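RabGAP/TBC protein (Chlamydomonas reinhardtii, PDB 4P17) probably acts as a GTPase-activating protein for Rab GTPases in the flagellum, through its all-helical TBC domain. Local coordinates at residues 45-48 with 53-56. Residues are numbered along the deposited sequence; the frame is centred on the assembly and turned at random.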
loop_
_atom_site.group_PDB
_atom_site.type_symbol
_atom_site.label_atom_id
_atom_site.label_comp_id
_atom_site.label_asym_id
_atom_site.label_seq_id
_atom_site.Cartn_x
_atom_site.Cartn_y
_atom_site.Cartn_z
ATOM N N GLN A 45 -11.460 1.689 -20.195
ATOM C CA GLN A 45 -12.632 0.922 -20.651
ATOM C C GLN A 45 -12.300 0.102 -21.899
ATOM O O GLN A 45 -12.784 -1.022 -22.066
ATOM C CB GLN A 45 -13.813 1.831 -20.934
ATOM C CG GLN A 45 -15.090 1.074 -21.299
ATOM C CD GLN A 45 -15.779 0.394 -20.134
ATOM O OE1 GLN A 45 -16.668 -0.449 -20.338
ATOM N NE2 GLN A 45 -15.435 0.790 -18.916
ATOM N N HIS A 46 -11.464 0.662 -22.769
ATOM C CA HIS A 46 -11.099 -0.002 -24.012
ATOM C C HIS A 46 -10.435 -1.321 -23.693
ATOM O O HIS A 46 -10.692 -2.345 -24.328
ATOM C CB HIS A 46 -10.154 0.880 -24.853
ATOM C CG HIS A 46 -9.566 0.179 -26.043
ATOM N ND1 HIS A 46 -10.318 -0.173 -27.141
ATOM C CD2 HIS A 46 -8.302 -0.240 -26.303
ATOM C CE1 HIS A 46 -9.551 -0.808 -28.013
ATOM N NE2 HIS A 46 -8.324 -0.860 -27.531
ATOM N N TYR A 47 -9.574 -1.290 -22.690
ATOM C CA TYR A 47 -8.808 -2.464 -22.359
ATOM C C TYR A 47 -9.631 -3.528 -21.624
ATOM O O TYR A 47 -9.569 -4.711 -21.996
ATOM C CB TYR A 47 -7.583 -2.028 -21.583
ATOM C CG TYR A 47 -6.589 -1.390 -22.543
ATOM C CD1 TYR A 47 -5.932 -2.167 -23.487
ATOM C CD2 TYR A 47 -6.322 -0.038 -22.517
ATOM C CE1 TYR A 47 -5.033 -1.612 -24.374
ATOM C CE2 TYR A 47 -5.425 0.532 -23.413
ATOM C CZ TYR A 47 -4.788 -0.264 -24.336
ATOM O OH TYR A 47 -3.884 0.260 -25.232
ATOM N N ILE A 48 -10.439 -3.150 -20.637
ATOM C CA ILE A 48 -11.199 -4.191 -19.934
ATOM C C ILE A 48 -12.218 -4.793 -20.907
ATOM O O ILE A 48 -12.558 -5.975 -20.812
ATOM C CB ILE A 48 -11.896 -3.661 -18.658
ATOM C CG1 ILE A 48 -12.682 -4.760 -17.949
ATOM C CG2 ILE A 48 -12.859 -2.529 -18.986
ATOM C CD1 ILE A 48 -11.888 -5.934 -17.547
ATOM N N LEU A 53 -4.770 -6.202 -20.962
ATOM C CA LEU A 53 -3.951 -5.031 -20.717
ATOM C C LEU A 53 -3.142 -4.696 -21.965
ATOM O O LEU A 53 -2.867 -5.584 -22.769
ATOM C CB LEU A 53 -3.011 -5.268 -19.541
ATOM C CG LEU A 53 -3.662 -5.437 -18.172
ATOM C CD1 LEU A 53 -2.631 -5.889 -17.160
ATOM C CD2 LEU A 53 -4.300 -4.134 -17.723
ATOM N N PRO A 54 -2.748 -3.420 -22.115
ATOM C CA PRO A 54 -1.927 -2.956 -23.237
ATOM C C PRO A 54 -0.677 -3.798 -23.429
ATOM O O PRO A 54 -0.003 -4.171 -22.459
ATOM C CB PRO A 54 -1.548 -1.529 -22.843
ATOM C CG PRO A 54 -2.518 -1.118 -21.824
ATOM C CD PRO A 54 -3.091 -2.326 -21.190
ATOM N N SER A 55 -0.378 -4.085 -24.690
ATOM C CA SER A 55 0.802 -4.838 -25.045
ATOM C C SER A 55 2.042 -3.986 -24.811
ATOM O O SER A 55 3.071 -4.477 -24.345
ATOM C CB SER A 55 0.707 -5.288 -26.507
ATOM N N ASN A 56 1.927 -2.699 -25.123
ATOM C CA ASN A 56 3.022 -1.751 -24.960
ATOM C C ASN A 56 3.334 -1.534 -23.491
ATOM O O ASN A 56 2.536 -0.957 -22.757
ATOM C CB ASN A 56 2.664 -0.427 -25.622
ATOM C CG ASN A 56 3.798 0.564 -25.599
ATOM O OD1 ASN A 56 4.912 0.239 -25.178
ATOM N ND2 ASN A 56 3.525 1.793 -26.058
#
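Tyr47 and Pro54 meet in a CH-pi contact where the chain of this all-helical TBC-domain protein turns from helix 27-50 into helix 57-65. Pro54 CG sits over one face of the phenol ring, 3.6 Å from the ring centroid and 15° off the ring normal. The two side chains cross at about a right angle, and the other proline atoms lie nearer the rim of the ring. Pro54 CD lies 3.7 Å from Tyr47 CD1, and Pro54 CB lies 3.8 Å from Tyr47 CZ. On the opposite face, His46 CD2 points at the centre of the Tyr47 ring, 3.9 Å above its plane, with the imidazole steeply tilted. Tyr47 CG is anti to its own carbonyl carbon (chi1 -74°), which carries the ring from the helix toward the loop. Leu53 adds mainly backbone, its carbonyl carbon approaching the ring obliquely. Its CB points away from residues 45-48, and its side chain touches Trp75, Glu79 and Thr80 of helix 73-80. Met63 of helix 57-65 touches both Tyr47 and Pro54, and Leu60 also touches the buried proline. The contact thus ties the end of one helix to the loop that leads into the next. Asn56 is the N-cap of that next helix, with OD1 accepting a weak hydrogen bond from Thr58 N. The shortest approach between the two segments is Tyr47 CZ to Pro54 CG, at 3.5 Å.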